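Local coordinates for protein actinorhodin polyketide putative beta-ketoacyl synthase 2 (Streptomyces coelicolor A3, PDB 1TQY) that probably acts with its ketosynthase partner as the chain length factor that sets polyketide length in actinorhodin biosynthesis, at residues B[78-83]-B[146-151]; B[109-114]-B[173-178]; B[167-172]-B[340-345]; B[265-270]-B[402-407]; B[348-353]-B[392-397]. All coordinates share one frame; numbering follows the deposited sequence.

The five contacts step through the layers of a thiolase-type fold. Contact 1 joins two helices, 78-93 and 147-156, and touches contact 2, where strand 106-111 meets the central helix 171-185. The beginning of that helix takes part in contact 3, whose centre lies about 8 Å from that of contact 2. Contact 5 packs helix 345-359, the other central helix, on strand 391-398; this strand is bonded to strand 402-410 of contact 4. The centres of contacts 1 and 4 are farthest apart, about 24 Å. Along the chain contacts 1 and 2 cross, and contact 5 falls between the two segments of contact 4. Contact 3, which crosses contact 4, ties the two halves together.

Contact 1 (B[78-83]-B[146-151]); sequences PSTRLA and AVNTGQ
Thr80 and Asn148 meet where two helices of the thiolase-type fold, 78-93 and 147-156, pack together near the partner protein chain. The short helical segments run 9.7 Å apart and cross at -42°, with Thr80 and Asn148 the residues closest in backbone. The Thr80 hydroxyl donates to the Asn148 amide oxygen, OG1 to OD1 2.6 Å, arriving in the carbonyl plane at a C=O...donor angle of 154°. The CB of Asn148 already points to helix 78-93, and chi1 of -55° sets CG beside the backbone N. Beside this bond both methyls of Val147, CG1 and CG2, lie near the hydroxyl, each about 3.7 Å from Thr80 OG1. The Thr80 methyl lies beside the same amide oxygen and also meets Gln151, CG2 to CG 4.0 Å. That glutamine chain bends at chi2, and its OE1 bonds Gln75. Ala83 CB rests against the amide carbon of Asn148, CB to CG 4.0 Å. The other end of the amide is joined to Ser79 by a water, which accepts from Asn148 ND2 at 3.1 Å. The same water donates to Ser79 OG at 2.6 Å, and that hydroxyl is also bonded to Asp77 OD2.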
# COMPACT_ATOMS: atom_id res chain seq x y z
N PRO B 78 -0.35 -17.69 5.80
CA PRO B 78 -1.14 -17.70 7.03
C PRO B 78 -1.87 -16.38 7.25
O PRO B 78 -3.05 -16.37 7.65
CB PRO B 78 -0.09 -17.94 8.11
CG PRO B 78 0.86 -18.86 7.43
CD PRO B 78 0.98 -18.27 6.02
N SER B 79 -1.20 -15.27 6.98
CA SER B 79 -1.82 -13.95 7.16
C SER B 79 -3.09 -13.81 6.31
O SER B 79 -4.11 -13.30 6.80
CB SER B 79 -0.84 -12.83 6.78
OG SER B 79 -0.51 -12.90 5.41
N THR B 80 -3.04 -14.24 5.06
CA THR B 80 -4.21 -14.10 4.19
C THR B 80 -5.40 -14.96 4.63
O THR B 80 -6.57 -14.55 4.52
CB THR B 80 -3.84 -14.41 2.74
OG1 THR B 80 -2.81 -13.50 2.32
CG2 THR B 80 -5.05 -14.26 1.83
N ARG B 81 -5.11 -16.15 5.14
CA ARG B 81 -6.18 -17.05 5.59
C ARG B 81 -6.91 -16.44 6.77
O ARG B 81 -8.13 -16.56 6.91
CB ARG B 81 -5.59 -18.41 5.96
CG ARG B 81 -4.92 -19.08 4.80
CD ARG B 81 -4.22 -20.32 5.27
NE ARG B 81 -3.58 -21.08 4.20
CZ ARG B 81 -2.92 -22.21 4.42
NH1 ARG B 81 -2.83 -22.69 5.66
NH2 ARG B 81 -2.36 -22.86 3.41
N LEU B 82 -6.14 -15.79 7.64
CA LEU B 82 -6.71 -15.14 8.81
C LEU B 82 -7.58 -13.96 8.36
O LEU B 82 -8.68 -13.76 8.87
CB LEU B 82 -5.59 -14.67 9.74
CG LEU B 82 -4.88 -15.83 10.44
CD1 LEU B 82 -3.50 -15.41 10.92
CD2 LEU B 82 -5.73 -16.32 11.58
N ALA B 83 -7.08 -13.19 7.39
CA ALA B 83 -7.80 -12.04 6.86
C ALA B 83 -9.11 -12.45 6.18
O ALA B 83 -10.11 -11.76 6.31
CB ALA B 83 -6.91 -11.29 5.86
N ALA B 146 -0.62 -6.26 -1.73
CA ALA B 146 -2.03 -6.15 -2.09
C ALA B 146 -2.82 -7.45 -1.91
O ALA B 146 -4.04 -7.42 -1.93
CB ALA B 146 -2.16 -5.68 -3.53
N VAL B 147 -2.12 -8.56 -1.70
CA VAL B 147 -2.79 -9.86 -1.61
C VAL B 147 -4.12 -9.94 -0.87
O VAL B 147 -5.10 -10.42 -1.43
CB VAL B 147 -1.82 -10.98 -1.06
CG1 VAL B 147 -1.40 -10.70 0.39
CG2 VAL B 147 -2.51 -12.34 -1.17
N ASN B 148 -4.19 -9.45 0.36
CA ASN B 148 -5.44 -9.54 1.10
C ASN B 148 -6.60 -8.73 0.55
O ASN B 148 -7.77 -9.07 0.76
CB ASN B 148 -5.20 -9.23 2.57
CG ASN B 148 -4.14 -10.12 3.15
OD1 ASN B 148 -4.06 -11.30 2.80
ND2 ASN B 148 -3.31 -9.57 4.03
N THR B 149 -6.30 -7.65 -0.17
CA THR B 149 -7.39 -6.87 -0.74
C THR B 149 -7.95 -7.65 -1.93
O THR B 149 -9.16 -7.86 -2.05
CB THR B 149 -6.91 -5.47 -1.19
OG1 THR B 149 -6.67 -4.66 -0.03
CG2 THR B 149 -7.96 -4.79 -2.04
N GLY B 150 -7.05 -8.11 -2.80
CA GLY B 150 -7.47 -8.88 -3.96
C GLY B 150 -8.20 -10.17 -3.64
O GLY B 150 -9.14 -10.53 -4.34
N GLN B 151 -7.77 -10.88 -2.60
CA GLN B 151 -8.42 -12.14 -2.23
C GLN B 151 -9.78 -11.89 -1.60
O GLN B 151 -10.73 -12.63 -1.86
CB GLN B 151 -7.54 -12.96 -1.27
CG GLN B 151 -6.27 -13.55 -1.88
CD GLN B 151 -6.53 -14.73 -2.83
OE1 GLN B 151 -5.60 -15.43 -3.23
NE2 GLN B 151 -7.79 -14.94 -3.19
O HOH W 1 -0.39 -10.54 4.30

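Contact 2 (B[109-114]-B[173-178]); sequences VTANAC and LDALGH
Ala175 sits with its methyl directly on the backbone of strand 106-111, the point where the central helix 171-185 of the thiolase-type fold lies over the N-terminal half's sheet. Its CB is 3.8 Å from both Thr110 C and Ala111 N, and the two methyls touch, Ala111 CB to Ala175 CB 3.9 Å. The methyl is small enough to fit with the segment axes 6.9 Å apart, nearly antiparallel at 167°. Val109, beside it, has still more of its surface covered. Its CG1 is anti to the backbone N, chi1 -174°, and reaches Ala175 O at 3.4 Å. The same methyl also meets His178, CG1 to CB 3.8 Å, while Val109 CG2 comes to His178 CD2 at 4.0 Å; the two side chains cross at about a right angle. Outside this first shell, the strand is held by backbone hydrogen bonds to strands 163-166 and 189-196. Thr110 points its side chain away from the helix, and its OG1 bonds Thr149. Ser192, on the neighbouring strand 189-196, bridges the two: its OG hydrogen-bonds Val109 O and, weakly, Ala175 O.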
# COMPACT_ATOMS: atom_id res chain seq x y z
N VAL B 109 -10.48 -2.03 1.34
CA VAL B 109 -9.27 -1.28 1.68
C VAL B 109 -8.58 -1.91 2.88
O VAL B 109 -9.11 -1.89 3.99
CB VAL B 109 -9.60 0.18 2.03
CG1 VAL B 109 -8.30 0.95 2.23
CG2 VAL B 109 -10.43 0.81 0.92
N THR B 110 -7.39 -2.46 2.65
CA THR B 110 -6.63 -3.09 3.72
C THR B 110 -5.24 -2.53 3.86
O THR B 110 -4.74 -1.87 2.95
CB THR B 110 -6.41 -4.60 3.47
OG1 THR B 110 -5.66 -4.76 2.26
CG2 THR B 110 -7.74 -5.34 3.39
N ALA B 111 -4.61 -2.79 5.00
CA ALA B 111 -3.23 -2.37 5.19
C ALA B 111 -2.46 -3.69 5.32
O ALA B 111 -3.01 -4.68 5.79
CB ALA B 111 -3.09 -1.54 6.46
N ASN B 112 -1.21 -3.71 4.88
CA ASN B 112 -0.40 -4.93 4.97
C ASN B 112 1.03 -4.50 5.26
O ASN B 112 1.59 -3.67 4.54
CB ASN B 112 -0.46 -5.72 3.66
CG ASN B 112 -0.21 -7.19 3.86
OD1 ASN B 112 0.66 -7.58 4.65
ND2 ASN B 112 -0.95 -8.03 3.13
N ALA B 113 1.64 -5.05 6.29
CA ALA B 113 3.01 -4.66 6.62
C ALA B 113 4.11 -5.61 6.14
O ALA B 113 5.12 -5.17 5.59
CB ALA B 113 3.11 -4.46 8.13
N CYS B 114 3.91 -6.91 6.36
CA CYS B 114 4.88 -7.93 6.00
C CYS B 114 4.52 -8.71 4.75
O CYS B 114 5.38 -9.33 4.14
CB CYS B 114 5.03 -8.94 7.14
SG CYS B 114 5.25 -8.18 8.75
N LEU B 173 -4.87 1.83 10.70
CA LEU B 173 -5.76 2.96 10.97
C LEU B 173 -5.91 3.77 9.69
O LEU B 173 -7.00 4.19 9.35
CB LEU B 173 -5.17 3.84 12.09
CG LEU B 173 -6.06 4.04 13.32
CD1 LEU B 173 -6.48 2.68 13.84
CD2 LEU B 173 -5.32 4.83 14.41
N ASP B 174 -4.80 3.95 8.97
CA ASP B 174 -4.83 4.68 7.71
C ASP B 174 -5.78 4.02 6.72
O ASP B 174 -6.48 4.71 5.98
CB ASP B 174 -3.43 4.76 7.11
CG ASP B 174 -2.52 5.73 7.86
OD1 ASP B 174 -1.28 5.69 7.62
OD2 ASP B 174 -3.03 6.53 8.68
N ALA B 175 -5.81 2.68 6.72
CA ALA B 175 -6.68 1.94 5.81
C ALA B 175 -8.14 2.29 6.11
O ALA B 175 -8.93 2.55 5.20
CB ALA B 175 -6.45 0.42 5.98
N LEU B 176 -8.48 2.28 7.39
CA LEU B 176 -9.82 2.60 7.87
C LEU B 176 -10.20 4.02 7.47
O LEU B 176 -11.34 4.29 7.08
CB LEU B 176 -9.88 2.44 9.39
CG LEU B 176 -10.50 1.17 9.95
CD1 LEU B 176 -10.34 0.00 8.99
CD2 LEU B 176 -9.86 0.86 11.30
N GLY B 177 -9.25 4.93 7.59
CA GLY B 177 -9.51 6.31 7.21
C GLY B 177 -9.68 6.38 5.70
O GLY B 177 -10.47 7.18 5.18
N HIS B 178 -8.93 5.55 4.99
CA HIS B 178 -8.98 5.52 3.53
C HIS B 178 -10.36 5.02 3.08
O HIS B 178 -10.92 5.47 2.07
CB HIS B 178 -7.87 4.62 2.98
CG HIS B 178 -7.73 4.66 1.48
ND1 HIS B 178 -6.58 5.08 0.85
CD2 HIS B 178 -8.58 4.28 0.49
CE1 HIS B 178 -6.72 4.97 -0.46
NE2 HIS B 178 -7.93 4.48 -0.70

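Contact 3 (B[167-172]-B[340-345]); sequences AEQAGG and RLYSGG
Gln169 lies against Arg340 and Tyr342 at the nucleophile elbow of the thiolase-type fold, just ahead of the central helix 171-185. Ketosynthases of the family carry their active-site cysteine at this position; this chain has glutamine. Gln169 gives up the most surface. Its CG is anti to the backbone N, chi1 -175°; chi2 bends CD toward Arg340, and the amide lies over one face of its guanidinium. The planes are 17° apart, a stack, with NE2 3.5 Å above the guanidinium plane and over its centre. Gln169 OE1 takes a weak bond from Tyr342 N at 2.7 Å, bent to 122° at the hydrogen. Arg340 is fixed beyond the stack by a salt bridge from NH2 to Asp305, and a water in its plane accepts from NE.

Tyr342 comes next in buried area. Its ring edge, at CD1, meets Glu168 OE1 at 3.4 Å, while the phenol OH is bonded to Gln207 and Tyr233. Glu168 also braces its neighbour, accepting from Gln169 N through OE2 at 2.8 Å. The backbone of Tyr342 is also approached: Gln169 CA makes a CA-H...O contact of 3.4 Å with Tyr342 O. Both turns pass through a residue of positive phi, Glu168 in one and Tyr342 in the other, before entering their helices. A water ties them together, donating to Gln169 O at 2.7 Å and to Tyr342 O at 2.8 Å.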
# COMPACT_ATOMS: atom_id res chain seq x y z
N ALA B 167 2.24 1.07 5.92
CA ALA B 167 2.75 2.12 6.82
C ALA B 167 2.96 1.48 8.20
O ALA B 167 2.54 2.02 9.23
CB ALA B 167 1.74 3.26 6.92
N GLU B 168 3.63 0.33 8.19
CA GLU B 168 3.88 -0.45 9.40
C GLU B 168 2.62 -0.49 10.26
O GLU B 168 1.52 -0.68 9.72
CB GLU B 168 5.08 0.11 10.15
CG GLU B 168 5.86 -0.97 10.88
CD GLU B 168 5.72 -0.84 12.39
OE1 GLU B 168 6.14 -1.77 13.10
OE2 GLU B 168 5.20 0.20 12.84
N GLN B 169 2.74 -0.32 11.58
CA GLN B 169 1.55 -0.39 12.47
C GLN B 169 0.57 0.78 12.33
O GLN B 169 -0.52 0.76 12.90
CB GLN B 169 1.98 -0.52 13.95
CG GLN B 169 0.78 -0.72 14.92
CD GLN B 169 0.90 -1.99 15.77
OE1 GLN B 169 1.64 -2.92 15.41
NE2 GLN B 169 0.17 -2.05 16.88
N ALA B 170 0.96 1.81 11.59
CA ALA B 170 0.04 2.93 11.43
C ALA B 170 -0.92 2.63 10.27
O ALA B 170 -2.01 3.19 10.20
CB ALA B 170 0.82 4.20 11.14
N GLY B 171 -0.49 1.74 9.38
CA GLY B 171 -1.28 1.40 8.21
C GLY B 171 -2.72 1.00 8.44
O GLY B 171 -3.60 1.46 7.71
N GLY B 172 -2.95 0.14 9.42
CA GLY B 172 -4.29 -0.32 9.74
C GLY B 172 -5.28 0.80 9.97
O GLY B 172 -6.42 0.72 9.49
N ARG B 340 1.83 -6.58 19.39
CA ARG B 340 1.62 -5.63 18.29
C ARG B 340 1.37 -6.43 17.01
O ARG B 340 2.22 -7.22 16.59
CB ARG B 340 2.84 -4.72 18.13
CG ARG B 340 3.09 -3.77 19.31
CD ARG B 340 4.19 -2.73 19.02
NE ARG B 340 3.81 -1.70 18.05
CZ ARG B 340 3.05 -0.64 18.31
NH1 ARG B 340 2.57 -0.45 19.54
NH2 ARG B 340 2.80 0.25 17.36
N LEU B 341 0.22 -6.20 16.39
CA LEU B 341 -0.14 -6.93 15.18
C LEU B 341 0.10 -6.14 13.90
O LEU B 341 -0.44 -6.47 12.84
CB LEU B 341 -1.61 -7.37 15.27
CG LEU B 341 -2.06 -7.95 16.62
CD1 LEU B 341 -3.53 -8.31 16.50
CD2 LEU B 341 -1.23 -9.21 17.02
N TYR B 342 0.92 -5.10 13.99
CA TYR B 342 1.27 -4.31 12.82
C TYR B 342 0.05 -3.76 12.08
O TYR B 342 -0.67 -2.92 12.62
CB TYR B 342 2.14 -5.17 11.88
CG TYR B 342 3.42 -5.65 12.55
CD1 TYR B 342 4.45 -4.76 12.86
CD2 TYR B 342 3.57 -6.99 12.92
CE1 TYR B 342 5.60 -5.19 13.53
CE2 TYR B 342 4.72 -7.42 13.60
CZ TYR B 342 5.73 -6.51 13.90
OH TYR B 342 6.85 -6.93 14.59
N SER B 343 -0.20 -4.23 10.86
CA SER B 343 -1.34 -3.73 10.12
C SER B 343 -2.63 -4.18 10.79
O SER B 343 -3.70 -3.67 10.48
CB SER B 343 -1.29 -4.18 8.65
OG SER B 343 -1.77 -5.50 8.48
N GLY B 344 -2.53 -5.13 11.71
CA GLY B 344 -3.71 -5.60 12.41
C GLY B 344 -4.00 -4.83 13.69
O GLY B 344 -5.13 -4.80 14.18
N GLY B 345 -2.98 -4.16 14.23
CA GLY B 345 -3.13 -3.42 15.48
C GLY B 345 -4.13 -2.29 15.54
O GLY B 345 -4.91 -2.20 16.49
O HOH W 2 4.63 -2.38 15.76
O HOH W 3 5.26 0.61 15.52
O HOH W 4 -2.51 -0.84 12.16
O HOH W 5 -1.47 -4.65 18.16

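Contact 4 (B[265-270]-B[402-407]); sequences CASTFD and FNSAAV
Ala266 and Ala405 form a hydrogen-bonded antiparallel pair, and Thr268 and Asn403 a second. In the first pair Ala266 N reaches Ala405 O at 3.1 Å and Ala405 N returns the bond to Ala266 O; Thr268 and Asn403 exchange a similar pair of backbone bonds. At the non-hydrogen-bonded Ser267/Ser404 pair, CA-H...O contacts supplement these bonds, such as Ser267 CA to Asn403 O at 3.3 Å.

These strands, 260-269 and 402-410, are neighbours in the sheet of the C-terminal half of the thiolase-type fold. The face bearing Ser267 and Ser404 turns to the central helix 171-185, where Asp174 OD2 bonds both hydroxyls; the face bearing Ala266 and Thr268 is covered by helix 281-292.

Polar side-chain bonds gather at Asn403. Its ND2 donates to Asp270 OD1 at 2.7 Å, nearly in its own amide plane but coming from above the carboxylate plane, and the bond is fairly straight at 160°. The same nitrogen donates to Thr268 OG1 at 3.1 Å. Asp270 OD1 and Thr268 OG1 both also bond the backbone of Gly280. A water spans the other ends, donating to Asp270 OD2 at 2.5 Å and to Asn403 OD1 at 2.9 Å.

The aromatic contact is a T-shaped pair: Phe269 sends its edge into the face of Phe402, planes 67° apart. Phe269 CG lies anti to its backbone N, chi1 -168°, and CE1 stands over the centre of the Phe402 ring, 3.7 Å above its plane.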
# COMPACT_ATOMS: atom_id res chain seq x y z
N CYS B 265 -10.60 11.15 11.14
CA CYS B 265 -9.33 10.45 10.89
C CYS B 265 -8.25 11.45 10.50
O CYS B 265 -8.55 12.51 9.97
CB CYS B 265 -9.48 9.47 9.72
SG CYS B 265 -10.93 8.40 9.81
N ALA B 266 -7.00 11.08 10.74
CA ALA B 266 -5.88 11.95 10.38
C ALA B 266 -4.54 11.21 10.41
O ALA B 266 -4.31 10.35 11.27
CB ALA B 266 -5.83 13.15 11.31
N SER B 267 -3.66 11.58 9.48
CA SER B 267 -2.33 10.98 9.37
C SER B 267 -1.29 12.09 9.24
O SER B 267 -1.48 13.02 8.46
CB SER B 267 -2.22 10.09 8.13
OG SER B 267 -3.11 9.00 8.19
N THR B 268 -0.22 12.00 10.01
CA THR B 268 0.87 12.98 9.92
C THR B 268 2.15 12.18 9.87
O THR B 268 2.13 10.96 10.02
CB THR B 268 0.94 13.94 11.15
OG1 THR B 268 1.23 13.18 12.33
CG2 THR B 268 -0.36 14.72 11.33
N PHE B 269 3.27 12.85 9.63
CA PHE B 269 4.56 12.16 9.56
C PHE B 269 5.60 12.99 10.32
O PHE B 269 5.69 14.19 10.12
CB PHE B 269 5.00 11.99 8.10
CG PHE B 269 6.16 11.06 7.94
CD1 PHE B 269 6.04 9.71 8.25
CD2 PHE B 269 7.40 11.53 7.51
CE1 PHE B 269 7.13 8.84 8.14
CE2 PHE B 269 8.50 10.67 7.39
CZ PHE B 269 8.37 9.32 7.71
N ASP B 270 6.37 12.35 11.20
CA ASP B 270 7.37 13.07 11.98
C ASP B 270 8.50 13.63 11.13
O ASP B 270 8.79 13.11 10.05
CB ASP B 270 7.99 12.17 13.05
CG ASP B 270 6.99 11.70 14.10
OD1 ASP B 270 5.92 12.32 14.24
OD2 ASP B 270 7.30 10.72 14.79
N PHE B 402 5.43 7.42 11.24
CA PHE B 402 4.02 7.46 10.84
C PHE B 402 3.07 7.60 12.03
O PHE B 402 3.15 6.84 13.00
CB PHE B 402 3.65 6.19 10.06
CG PHE B 402 4.44 5.99 8.80
CD1 PHE B 402 5.66 5.31 8.82
CD2 PHE B 402 3.93 6.41 7.58
CE1 PHE B 402 6.35 5.04 7.63
CE2 PHE B 402 4.62 6.15 6.38
CZ PHE B 402 5.82 5.46 6.41
N ASN B 403 2.18 8.58 11.94
CA ASN B 403 1.19 8.85 12.98
C ASN B 403 -0.21 8.71 12.43
O ASN B 403 -0.48 9.12 11.31
CB ASN B 403 1.35 10.27 13.52
CG ASN B 403 2.67 10.49 14.17
OD1 ASN B 403 3.02 9.80 15.12
ND2 ASN B 403 3.43 11.44 13.65
N SER B 404 -1.10 8.15 13.24
CA SER B 404 -2.46 7.97 12.80
C SER B 404 -3.42 8.05 13.98
O SER B 404 -3.19 7.42 15.03
CB SER B 404 -2.60 6.62 12.09
OG SER B 404 -3.87 6.49 11.51
N ALA B 405 -4.47 8.83 13.82
CA ALA B 405 -5.46 9.00 14.86
C ALA B 405 -6.87 8.83 14.30
O ALA B 405 -7.14 9.20 13.16
CB ALA B 405 -5.31 10.37 15.50
N ALA B 406 -7.76 8.28 15.11
CA ALA B 406 -9.13 8.04 14.69
C ALA B 406 -10.08 8.27 15.84
O ALA B 406 -9.86 7.77 16.95
CB ALA B 406 -9.27 6.62 14.18
N VAL B 407 -11.14 9.03 15.59
CA VAL B 407 -12.11 9.29 16.64
C VAL B 407 -13.40 8.54 16.34
O VAL B 407 -13.92 8.60 15.23
CB VAL B 407 -12.35 10.81 16.81
CG1 VAL B 407 -12.27 11.49 15.47
CG2 VAL B 407 -13.71 11.06 17.46
O HOH W 6 5.62 9.53 16.28

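Contact 5 (B[348-353]-B[392-397]); sequences LDVVTA and ALVLAR
Val350 and Val394 are among the nearest residues in backbone, CA to CA 6.5 Å, where helix 348-353 runs nearly antiparallel (165°) to strand 392-397 with 8.8 Å between their axes. Val394 does most of the work, pushing both methyls into the helix. CG1, anti to the backbone N at chi1 178°, touches Asp349 CB at 3.7 Å; it also comes within 4.2 Å of Val350 CG2. The other methyl turns to the next helical turn, Val394 CG2 to Ala353 CB 3.9 Å. Ala353 extends the apolar contact toward the start of the strand segment by meeting the methyl of Ala392, CB to CB 4.2 Å. No direct hydrogen bond joins the segments. The polar part is carried by Asp349, whose methylene packs on the valine while the carboxylate reaches past it. A water donates to Asp349 OD2 at 2.8 Å and to Leu395 O at 2.7 Å, so a strand carbonyl and a helix carboxylate share it; OD2 also makes a salt bridge to Lys335. Leu173 of helix 171-185 touches both Val350 and Val394, so the two central helices meet beside the strand. A buried helix laid antiparallel on the C-terminal half's sheet, beside its counterpart from the N-terminal half, is the core layering of the thiolase-type fold.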
# COMPACT_ATOMS: atom_id res chain seq x y z
N LEU B 348 -7.77 -3.69 15.22
CA LEU B 348 -8.18 -4.38 16.44
C LEU B 348 -8.45 -3.40 17.58
O LEU B 348 -9.36 -3.59 18.39
CB LEU B 348 -7.13 -5.42 16.86
CG LEU B 348 -7.62 -6.41 17.93
CD1 LEU B 348 -8.90 -7.07 17.44
CD2 LEU B 348 -6.55 -7.46 18.21
N ASP B 349 -7.64 -2.34 17.65
CA ASP B 349 -7.81 -1.31 18.66
C ASP B 349 -9.18 -0.64 18.45
O ASP B 349 -9.92 -0.39 19.40
CB ASP B 349 -6.69 -0.27 18.55
CG ASP B 349 -5.46 -0.63 19.40
OD1 ASP B 349 -5.33 -1.81 19.84
OD2 ASP B 349 -4.61 0.26 19.62
N VAL B 350 -9.50 -0.38 17.18
CA VAL B 350 -10.78 0.23 16.84
C VAL B 350 -11.94 -0.67 17.29
O VAL B 350 -12.92 -0.19 17.87
CB VAL B 350 -10.89 0.47 15.32
CG1 VAL B 350 -12.33 0.82 14.94
CG2 VAL B 350 -9.94 1.61 14.92
N VAL B 351 -11.82 -1.97 17.03
CA VAL B 351 -12.85 -2.91 17.44
C VAL B 351 -12.99 -2.91 18.96
O VAL B 351 -14.09 -2.89 19.50
CB VAL B 351 -12.52 -4.35 16.98
CG1 VAL B 351 -13.49 -5.35 17.62
CG2 VAL B 351 -12.59 -4.45 15.48
N THR B 352 -11.85 -2.92 19.64
CA THR B 352 -11.84 -2.94 21.10
C THR B 352 -12.49 -1.67 21.65
O THR B 352 -13.25 -1.73 22.62
CB THR B 352 -10.41 -3.10 21.61
OG1 THR B 352 -9.80 -4.21 20.94
CG2 THR B 352 -10.40 -3.38 23.10
N ALA B 353 -12.22 -0.53 21.02
CA ALA B 353 -12.80 0.75 21.44
C ALA B 353 -14.31 0.78 21.24
O ALA B 353 -15.07 1.17 22.14
CB ALA B 353 -12.15 1.89 20.67
N ALA B 392 -14.30 7.82 21.74
CA ALA B 392 -12.99 7.27 21.96
C ALA B 392 -12.02 7.73 20.89
O ALA B 392 -12.42 7.93 19.74
CB ALA B 392 -13.06 5.75 21.97
N LEU B 393 -10.76 7.93 21.28
CA LEU B 393 -9.71 8.31 20.35
C LEU B 393 -8.78 7.10 20.28
O LEU B 393 -8.42 6.53 21.31
CB LEU B 393 -8.91 9.54 20.84
CG LEU B 393 -7.65 9.86 20.02
CD1 LEU B 393 -8.04 10.44 18.68
CD2 LEU B 393 -6.74 10.85 20.78
N VAL B 394 -8.44 6.68 19.07
CA VAL B 394 -7.55 5.54 18.85
C VAL B 394 -6.30 6.07 18.15
O VAL B 394 -6.39 6.84 17.20
CB VAL B 394 -8.22 4.45 17.97
CG1 VAL B 394 -7.24 3.29 17.72
CG2 VAL B 394 -9.47 3.92 18.66
N LEU B 395 -5.13 5.66 18.65
CA LEU B 395 -3.85 6.12 18.12
C LEU B 395 -2.97 4.97 17.63
O LEU B 395 -2.97 3.89 18.21
CB LEU B 395 -3.09 6.86 19.22
CG LEU B 395 -3.83 8.05 19.82
CD1 LEU B 395 -2.98 8.71 20.88
CD2 LEU B 395 -4.18 9.02 18.71
N ALA B 396 -2.19 5.22 16.59
CA ALA B 396 -1.29 4.19 16.09
C ALA B 396 -0.09 4.87 15.47
O ALA B 396 -0.22 5.91 14.84
CB ALA B 396 -1.99 3.32 15.05
N ARG B 397 1.10 4.31 15.66
CA ARG B 397 2.27 4.89 15.03
C ARG B 397 2.97 3.82 14.26
O ARG B 397 2.87 2.64 14.58
CB ARG B 397 3.26 5.47 16.04
CG ARG B 397 2.67 6.51 16.95
CD ARG B 397 2.92 6.11 18.38
NE ARG B 397 4.07 6.81 18.92
CZ ARG B 397 4.62 6.57 20.10
NH1 ARG B 397 4.15 5.63 20.91
NH2 ARG B 397 5.64 7.32 20.47
O HOH W 7 -3.55 1.43 17.27